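Local coordinates for putative invasin (Yersinia pseudotuberculosis IP 31758, PDB 5N40), which probably acts as a surface adhesin in host-cell attachment, carrying a C-type lectin-like adhesion domain behind immunoglobulin-like domains, at residues S12-A17 and S29-T34; I123-I128 and L184-T189; I319-Y324 and Y334-N339. The protein carries 1 engineered substitution. All coordinates share one frame; numbering follows the deposited sequence.

In the fold
The three contacts follow one another along an elongated chain, each in a different domain. Contact 1 joins neighbouring strands 13-22 and 28-34 of an N-terminal beta hairpin. Contact 2 pairs strands 123-131 and 183-189 in the middle, bacterial immunoglobulin-like domain. Contact 3 sets strand 321-325 against the loop before helix 340-343 in the adhesion domain. Centres of contacts 1 and 2 lie about 43 Å apart, and those of contacts 2 and 3 about 55 Å apart. The centres of contacts 1 and 3 are about 95 Å apart, on opposite sides of the chain's centre. The arrangement is consistent with beta domains that carry a lectin-like head.

Contact 1. Residues S12-A17 and S29-T34; sequences STLVAA and SVVTLT
Thr13 and Thr34 face each other as an antiparallel hydrogen-bonded pair, and their backbones exchange two bonds. Thr34 N gives to Thr13 O at 2.9 Å. Thr13 N gives to Thr34 O at 3.1 Å. Val15 with Thr32 and Ala17 with Val30 repeat the exchange. Three N-H groups and three carbonyls of each strand are thus matched. Between these pairs come the non-hydrogen-bonded ones, where CA-H groups meet carbonyls; Ala16 CA lies 3.2 Å from Val30 O. Ser29, Val31 and Leu33 make their backbone bonds with Leu72, Ala70 and Tyr68 of strand 67-73.

The two threonine side chains lie side by side and point the same way. Thr13 OG1 sits between its backbone N and carbonyl carbon (chi1 66°), while Thr34 OG1 lies anti to its carbonyl carbon (chi1 -57°). Thr13 OG1 and Thr34 OG1 stay 3.8 Å apart, and a water links them. It lies 2.8 Å from Thr13 OG1 and equally far from Thr34 OG1. It also donates to Thr32 O at 2.9 Å, and that carbonyl additionally takes the N-H of Val15.

The face with Leu14, Ala16, Val31 and Leu33 is apolar. Leu14 CD1 packs on Val31 CG1 at 3.7 Å, and both side chains also touch Phe50 and Leu83. The serines at the ends are held by neighbouring backbone: Ser12 OG bonds to Ser8 O and Arg36 N, and Ser29 OG to Pro18 O.

The hairpin is therefore two-sided. One face mixes threonines with Val15, Ala17 and Val30; there the water bridges the hydroxyls of Thr13 and Thr34 and gives Thr32 O a second donor. The aliphatic face joins the hydrophobic core of the N-terminal domain.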
loop_
_atom_site.group_PDB
_atom_site.type_symbol
_atom_site.label_atom_id
_atom_site.label_comp_id
_atom_site.label_asym_id
_atom_site.label_seq_id
_atom_site.Cartn_x
_atom_site.Cartn_y
_atom_site.Cartn_z
ATOM N N SER A 12 -28.417 -16.917 42.154
ATOM C CA SER A 12 -27.748 -15.658 41.870
ATOM C C SER A 12 -27.578 -15.479 40.368
ATOM O O SER A 12 -27.382 -16.444 39.625
ATOM C CB SER A 12 -26.378 -15.605 42.541
ATOM O OG SER A 12 -26.488 -15.694 43.946
ATOM N N THR A 13 -27.635 -14.227 39.925
ATOM C CA THR A 13 -27.458 -13.907 38.516
ATOM C C THR A 13 -26.529 -12.710 38.383
ATOM O O THR A 13 -26.486 -11.834 39.253
ATOM C CB THR A 13 -28.797 -13.611 37.823
ATOM O OG1 THR A 13 -29.372 -12.418 38.368
ATOM C CG2 THR A 13 -29.759 -14.767 38.011
ATOM N N LEU A 14 -25.756 -12.709 37.300
ATOM C CA LEU A 14 -24.903 -11.589 36.922
ATOM C C LEU A 14 -25.321 -11.157 35.526
ATOM O O LEU A 14 -25.321 -11.971 34.597
ATOM C CB LEU A 14 -23.426 -11.984 36.952
ATOM C CG LEU A 14 -22.413 -10.849 36.777
ATOM C CD1 LEU A 14 -22.400 -9.928 37.996
ATOM C CD2 LEU A 14 -21.020 -11.400 36.499
ATOM N N VAL A 15 -25.688 -9.887 35.378
ATOM C CA VAL A 15 -26.163 -9.365 34.106
ATOM C C VAL A 15 -25.492 -8.027 33.832
ATOM O O VAL A 15 -24.939 -7.382 34.727
ATOM C CB VAL A 15 -27.700 -9.210 34.084
ATOM C CG1 VAL A 15 -28.368 -10.519 34.520
ATOM C CG2 VAL A 15 -28.146 -8.055 34.969
ATOM N N ALA A 16 -25.538 -7.624 32.564
ATOM C CA ALA A 16 -25.000 -6.346 32.131
ATOM C C ALA A 16 -26.003 -5.679 31.207
ATOM O O ALA A 16 -26.722 -6.350 30.467
ATOM C CB ALA A 16 -23.656 -6.507 31.413
ATOM N N ALA A 17 -26.058 -4.355 31.282
ATOM C CA ALA A 17 -26.986 -3.570 30.483
ATOM C C ALA A 17 -26.353 -2.243 30.088
ATOM O O ALA A 17 -26.081 -1.406 30.958
ATOM C CB ALA A 17 -28.286 -3.324 31.255
ATOM N N SER A 29 -21.598 0.389 30.615
ATOM C CA SER A 29 -22.607 -0.623 30.887
ATOM C C SER A 29 -22.677 -0.862 32.387
ATOM O O SER A 29 -21.671 -0.779 33.089
ATOM C CB SER A 29 -22.299 -1.943 30.171
ATOM O OG SER A 29 -23.286 -2.918 30.469
ATOM N N VAL A 30 -23.878 -1.152 32.884
ATOM C CA VAL A 30 -24.081 -1.418 34.304
ATOM C C VAL A 30 -24.098 -2.922 34.512
ATOM O O VAL A 30 -24.871 -3.641 33.866
ATOM C CB VAL A 30 -25.374 -0.763 34.824
ATOM C CG1 VAL A 30 -25.684 -1.228 36.248
ATOM C CG2 VAL A 30 -25.240 0.755 34.790
ATOM N N VAL A 31 -23.237 -3.396 35.405
ATOM C CA VAL A 31 -23.167 -4.801 35.779
ATOM C C VAL A 31 -23.903 -4.958 37.098
ATOM O O VAL A 31 -23.618 -4.237 38.062
ATOM C CB VAL A 31 -21.709 -5.274 35.898
ATOM C CG1 VAL A 31 -21.646 -6.747 36.260
ATOM C CG2 VAL A 31 -20.957 -4.996 34.607
ATOM N N THR A 32 -24.867 -5.877 37.137
ATOM C CA THR A 32 -25.706 -6.087 38.310
ATOM C C THR A 32 -25.588 -7.534 38.759
ATOM O O THR A 32 -25.893 -8.456 37.995
ATOM C CB THR A 32 -27.168 -5.739 38.017
ATOM O OG1 THR A 32 -27.269 -4.351 37.683
ATOM C CG2 THR A 32 -28.055 -6.017 39.237
ATOM N N LEU A 33 -25.133 -7.722 39.989
ATOM C CA LEU A 33 -25.226 -9.001 40.669
ATOM C C LEU A 33 -26.483 -9.014 41.519
ATOM O O LEU A 33 -26.703 -8.101 42.316
ATOM C CB LEU A 33 -24.007 -9.240 41.559
ATOM C CG LEU A 33 -24.080 -10.447 42.493
ATOM C CD1 LEU A 33 -23.987 -11.758 41.712
ATOM C CD2 LEU A 33 -22.992 -10.365 43.560
ATOM N N THR A 34 -27.287 -10.060 41.359
ATOM C CA THR A 34 -28.404 -10.354 42.256
ATOM C C THR A 34 -27.960 -11.551 43.087
ATOM O O THR A 34 -27.927 -12.678 42.591
ATOM C CB THR A 34 -29.677 -10.628 41.470
ATOM O OG1 THR A 34 -29.960 -9.489 40.643
ATOM C CG2 THR A 34 -30.868 -10.897 42.418
HETATM O O HOH W 1 -28.522 -9.711 38.221
#

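Contact 2. Residues I123-I128 and L184-T189; sequences ISLTVI and LTVSVT
Thr126 and Thr185 have nearly the same first torsion (chi1 -61° and -64°). Each OG1 lies anti to its own carbonyl carbon, beside its backbone N. The hydroxyls therefore meet across a non-hydrogen-bonded antiparallel pair. Thr126 OG1 and Thr185 OG1 are 2.7 Å apart and hydrogen-bonded; either could donate. Thr185 CG2 reaches along the same face to Ser124 OG, at 3.4 Å.

On the other face, Val188 CG2 sits beside its backbone N and packs on Leu125 CB at 3.9 Å. Val186 CG2 approaches the same Leu125 CB at 4.1 Å. Leu125 thus takes a valine methyl from each of two residues on the partner strand.

Six backbone bonds join the strands through Ile123-Val188, Leu125-Val186 and Val127-Leu184. Beyond the pair, Leu125 and Val127 touch Phe145, and Ile123 and Val188 touch Phe216. Both aromatics belong to the second sheet of the immunoglobulin-like domain.

The chemistry is divided by face: one threonine hydroxyl pair bridges the strands on one side, while aliphatic groups on the other join the two sheets of the sandwich.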
loop_
_atom_site.group_PDB
_atom_site.type_symbol
_atom_site.label_atom_id
_atom_site.label_comp_id
_atom_site.label_asym_id
_atom_site.label_seq_id
_atom_site.Cartn_x
_atom_site.Cartn_y
_atom_site.Cartn_z
ATOM N N ILE A 123 7.098 4.454 -0.401
ATOM C CA ILE A 123 6.174 5.519 -0.033
ATOM C C ILE A 123 5.742 5.304 1.413
ATOM O O ILE A 123 5.397 4.182 1.814
ATOM C CB ILE A 123 4.960 5.546 -0.978
ATOM C CG1 ILE A 123 5.376 6.062 -2.352
ATOM C CG2 ILE A 123 3.840 6.440 -0.419
ATOM C CD1 ILE A 123 4.310 5.896 -3.429
ATOM N N SER A 124 5.764 6.377 2.196
ATOM C CA SER A 124 5.302 6.338 3.576
ATOM C C SER A 124 3.815 6.673 3.597
ATOM O O SER A 124 3.418 7.772 3.203
ATOM C CB SER A 124 6.089 7.321 4.440
ATOM O OG SER A 124 5.729 7.194 5.807
ATOM N N LEU A 125 3.003 5.723 4.042
ATOM C CA LEU A 125 1.552 5.850 4.047
ATOM C C LEU A 125 1.085 5.865 5.492
ATOM O O LEU A 125 1.389 4.938 6.251
ATOM C CB LEU A 125 0.904 4.697 3.272
ATOM C CG LEU A 125 -0.609 4.709 3.021
ATOM C CD1 LEU A 125 -0.928 3.799 1.849
ATOM C CD2 LEU A 125 -1.407 4.285 4.244
ATOM N N THR A 126 0.362 6.919 5.873
ATOM C CA THR A 126 -0.158 7.073 7.227
ATOM C C THR A 126 -1.682 7.092 7.216
ATOM O O THR A 126 -2.296 7.881 6.489
ATOM C CB THR A 126 0.368 8.359 7.873
ATOM O OG1 THR A 126 1.799 8.313 7.945
ATOM C CG2 THR A 126 -0.206 8.539 9.268
ATOM N N VAL A 127 -2.280 6.228 8.031
ATOM C CA VAL A 127 -3.715 6.243 8.311
ATOM C C VAL A 127 -3.922 6.929 9.649
ATOM O O VAL A 127 -3.283 6.561 10.642
ATOM C CB VAL A 127 -4.299 4.815 8.346
ATOM C CG1 VAL A 127 -5.821 4.868 8.538
ATOM C CG2 VAL A 127 -3.930 4.032 7.098
ATOM N N ILE A 128 -4.822 7.911 9.687
ATOM C CA ILE A 128 -5.203 8.582 10.924
ATOM C C ILE A 128 -6.674 8.282 11.163
ATOM O O ILE A 128 -7.512 8.551 10.293
ATOM C CB ILE A 128 -4.977 10.100 10.864
ATOM C CG1 ILE A 128 -3.539 10.418 10.453
ATOM C CG2 ILE A 128 -5.336 10.736 12.218
ATOM C CD1 ILE A 128 -3.294 11.885 10.191
ATOM N N LEU A 184 -1.370 5.026 12.036
ATOM C CA LEU A 184 -0.670 3.825 11.588
ATOM C C LEU A 184 0.126 4.206 10.352
ATOM O O LEU A 184 -0.462 4.612 9.345
ATOM C CB LEU A 184 -1.657 2.697 11.269
ATOM C CG LEU A 184 -1.101 1.486 10.514
ATOM C CD1 LEU A 184 -0.030 0.795 11.331
ATOM C CD2 LEU A 184 -2.219 0.515 10.153
ATOM N N THR A 185 1.450 4.076 10.419
ATOM C CA THR A 185 2.317 4.394 9.287
ATOM C C THR A 185 3.011 3.127 8.806
ATOM O O THR A 185 3.581 2.377 9.608
ATOM C CB THR A 185 3.349 5.465 9.648
ATOM O OG1 THR A 185 2.679 6.696 9.958
ATOM C CG2 THR A 185 4.304 5.721 8.483
ATOM N N VAL A 186 2.966 2.900 7.491
ATOM C CA VAL A 186 3.535 1.707 6.882
ATOM C C VAL A 186 4.369 2.112 5.673
ATOM O O VAL A 186 4.215 3.200 5.110
ATOM C CB VAL A 186 2.449 0.691 6.467
ATOM C CG1 VAL A 186 1.625 0.274 7.681
ATOM C CG2 VAL A 186 1.546 1.264 5.381
ATOM N N SER A 187 5.256 1.203 5.280
ATOM C CA SER A 187 6.151 1.395 4.148
ATOM C C SER A 187 5.624 0.612 2.953
ATOM O O SER A 187 5.457 -0.613 3.031
ATOM C CB SER A 187 7.565 0.946 4.508
ATOM O OG SER A 187 8.455 1.204 3.443
ATOM N N VAL A 188 5.368 1.316 1.851
ATOM C CA VAL A 188 4.776 0.738 0.648
ATOM C C VAL A 188 5.832 0.682 -0.448
ATOM O O VAL A 188 6.484 1.692 -0.736
ATOM C CB VAL A 188 3.563 1.549 0.169
ATOM C CG1 VAL A 188 2.871 0.832 -0.985
ATOM C CG2 VAL A 188 2.594 1.788 1.317
ATOM N N THR A 189 5.959 -0.480 -1.092
ATOM C CA THR A 189 6.888 -0.682 -2.199
ATOM C C THR A 189 6.200 -1.478 -3.303
ATOM O O THR A 189 5.188 -2.144 -3.080
ATOM C CB THR A 189 8.163 -1.422 -1.762
ATOM O OG1 THR A 189 7.805 -2.658 -1.133
ATOM C CG2 THR A 189 9.000 -0.573 -0.810
#

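Contact 3. Residues I319-Y324 and Y334-N339; sequences IGQHFY and YNSIGN
Gln321 and Asn339 meet through their amides. Gln321 NE2 gives an N-H to Asn339 OD1 at 2.8 Å, with 154° at the hydrogen. The acceptor lies in the amide plane of Gln321. The donor is tilted from the carbonyl plane of Asn339, and the two amide planes are steeply inclined to each other. A bend in the glutamine chain (chi2 -58°) sets CD near the loop.

The other end of this amide is also engaged. Gln321 OE1 accepts from Asp341 N. A water 2.7 Å from Gln321 OE1 can donate to it as well, although this water has more acceptors in reach than protons. The same water accepts from Asn335 N at 3.0 Å, and so joins the strand to the loop.

Aromatic groups pack beside the amides. Tyr334 N lies over one face of the Tyr324 ring, and Tyr324 CE2 comes to 3.6 Å from Tyr334 CA. Phe323 CE1 touches Tyr334 CD1 at 4.0 Å, while Tyr334 CD2 meets Gln321 CB at 4.1 Å.

Further bonds shape the loop and its surroundings. Ser336 to Asn339 form a type I turn, closed by a bond from Asn339 N to Ser336 O, which helps position Asn339. Asn335 OD1 adds a weak bond from Gly338 N. Asn339 holds the N-cap position before helix 340-343, but its side chain makes no capping bond; OD1 takes the Gln321 N-H. His322 ND1 bonds to Asp341 of that helix. Tyr324 also stacks edge-to-face with Tyr346.

Strand 321-325 is therefore tied to the loop and to the start of the helix by amide hydrogen bonds, a water and aromatic packing. Gln321, buried and engaged at both amide atoms, links these parts at the surface of the lectin-like domain.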
loop_
_atom_site.group_PDB
_atom_site.type_symbol
_atom_site.label_atom_id
_atom_site.label_comp_id
_atom_site.label_asym_id
_atom_site.label_seq_id
_atom_site.Cartn_x
_atom_site.Cartn_y
_atom_site.Cartn_z
ATOM N N ILE A 319 29.782 2.468 -48.938
ATOM C CA ILE A 319 29.032 3.465 -49.690
ATOM C C ILE A 319 27.546 3.172 -49.535
ATOM O O ILE A 319 27.068 2.084 -49.881
ATOM C CB ILE A 319 29.480 3.487 -51.158
ATOM C CG1 ILE A 319 28.834 4.662 -51.901
ATOM C CG2 ILE A 319 29.168 2.160 -51.857
ATOM C CD1 ILE A 319 29.320 6.029 -51.437
ATOM N N GLY A 320 26.813 4.128 -48.972
ATOM C CA GLY A 320 25.378 4.000 -48.809
ATOM C C GLY A 320 24.911 3.240 -47.586
ATOM O O GLY A 320 23.712 2.949 -47.486
ATOM N N GLN A 321 25.804 2.907 -46.653
ATOM C CA GLN A 321 25.411 2.220 -45.428
ATOM C C GLN A 321 26.196 2.771 -44.248
ATOM O O GLN A 321 27.424 2.880 -44.311
ATOM C CB GLN A 321 25.634 0.705 -45.534
ATOM C CG GLN A 321 24.899 0.043 -46.688
ATOM C CD GLN A 321 23.398 0.261 -46.636
ATOM O OE1 GLN A 321 22.813 0.409 -45.562
ATOM N NE2 GLN A 321 22.770 0.291 -47.804
ATOM N N HIS A 322 25.488 3.099 -43.170
ATOM C CA HIS A 322 26.105 3.558 -41.937
ATOM C C HIS A 322 25.953 2.504 -40.851
ATOM O O HIS A 322 24.939 1.803 -40.776
ATOM C CB HIS A 322 25.491 4.877 -41.459
ATOM C CG HIS A 322 25.744 6.034 -42.374
ATOM N ND1 HIS A 322 25.123 6.168 -43.597
ATOM C CD2 HIS A 322 26.545 7.118 -42.240
ATOM C CE1 HIS A 322 25.531 7.282 -44.177
ATOM N NE2 HIS A 322 26.392 7.878 -43.373
ATOM N N PHE A 323 26.972 2.407 -40.000
ATOM C CA PHE A 323 26.926 1.478 -38.884
ATOM C C PHE A 323 25.736 1.781 -37.986
ATOM O O PHE A 323 25.379 2.939 -37.774
ATOM C CB PHE A 323 28.203 1.567 -38.052
ATOM C CG PHE A 323 29.429 1.051 -38.750
ATOM C CD1 PHE A 323 29.636 -0.310 -38.901
ATOM C CD2 PHE A 323 30.386 1.928 -39.228
ATOM C CE1 PHE A 323 30.770 -0.788 -39.535
ATOM C CE2 PHE A 323 31.521 1.455 -39.862
ATOM C CZ PHE A 323 31.710 0.096 -40.012
ATOM N N TYR A 324 25.141 0.722 -37.447
ATOM C CA TYR A 324 24.207 0.815 -36.342
ATOM C C TYR A 324 24.794 0.035 -35.172
ATOM O O TYR A 324 25.688 -0.797 -35.346
ATOM C CB TYR A 324 22.821 0.288 -36.743
ATOM C CG TYR A 324 22.815 -1.046 -37.471
ATOM C CD1 TYR A 324 22.968 -2.240 -36.778
ATOM C CD2 TYR A 324 22.622 -1.110 -38.849
ATOM C CE1 TYR A 324 22.944 -3.458 -37.435
ATOM C CE2 TYR A 324 22.597 -2.324 -39.511
ATOM C CZ TYR A 324 22.756 -3.494 -38.798
ATOM O OH TYR A 324 22.735 -4.712 -39.443
ATOM N N TYR A 334 26.529 -3.199 -40.227
ATOM C CA TYR A 334 25.741 -2.588 -41.286
ATOM C C TYR A 334 25.108 -3.714 -42.094
ATOM O O TYR A 334 25.398 -4.895 -41.881
ATOM C CB TYR A 334 26.592 -1.676 -42.175
ATOM C CG TYR A 334 27.617 -2.419 -42.999
ATOM C CD1 TYR A 334 28.863 -2.740 -42.474
ATOM C CD2 TYR A 334 27.336 -2.804 -44.305
ATOM C CE1 TYR A 334 29.803 -3.423 -43.229
ATOM C CE2 TYR A 334 28.268 -3.487 -45.066
ATOM C CZ TYR A 334 29.499 -3.794 -44.523
ATOM O OH TYR A 334 30.425 -4.472 -45.282
ATOM N N ASN A 335 24.226 -3.348 -43.023
ATOM C CA ASN A 335 23.486 -4.341 -43.804
ATOM C C ASN A 335 23.316 -3.824 -45.229
ATOM O O ASN A 335 22.413 -3.026 -45.504
ATOM C CB ASN A 335 22.138 -4.645 -43.165
ATOM C CG ASN A 335 21.385 -5.734 -43.896
ATOM O OD1 ASN A 335 20.211 -5.573 -44.229
ATOM N ND2 ASN A 335 22.062 -6.847 -44.169
ATOM N N SER A 336 24.178 -4.293 -46.131
ATOM C CA SER A 336 24.056 -3.937 -47.540
ATOM C C SER A 336 22.924 -4.707 -48.209
ATOM O O SER A 336 22.177 -4.144 -49.016
ATOM C CB SER A 336 25.375 -4.208 -48.266
ATOM O OG SER A 336 26.455 -3.556 -47.620
ATOM N N ILE A 337 22.778 -5.988 -47.868
ATOM C CA ILE A 337 21.783 -6.837 -48.521
ATOM C C ILE A 337 20.383 -6.261 -48.331
ATOM O O ILE A 337 19.604 -6.146 -49.284
ATOM C CB ILE A 337 21.879 -8.279 -47.985
ATOM C CG1 ILE A 337 23.291 -8.838 -48.197
ATOM C CG2 ILE A 337 20.853 -9.179 -48.671
ATOM C CD1 ILE A 337 23.574 -10.103 -47.418
ATOM N N GLY A 338 20.043 -5.893 -47.100
ATOM C CA GLY A 338 18.748 -5.319 -46.811
ATOM C C GLY A 338 18.676 -3.814 -46.950
ATOM O O GLY A 338 17.674 -3.218 -46.539
ATOM N N ASN A 339 19.705 -3.186 -47.525
ATOM C CA ASN A 339 19.779 -1.734 -47.636
ATOM C C ASN A 339 19.349 -1.076 -46.329
ATOM O O ASN A 339 18.315 -0.401 -46.276
ATOM C CB ASN A 339 18.918 -1.243 -48.801
ATOM C CG ASN A 339 19.276 0.167 -49.239
ATOM O OD1 ASN A 339 20.189 0.788 -48.694
ATOM N ND2 ASN A 339 18.557 0.680 -50.229
HETATM O O HOH W 2 22.926 -0.685 -43.121
#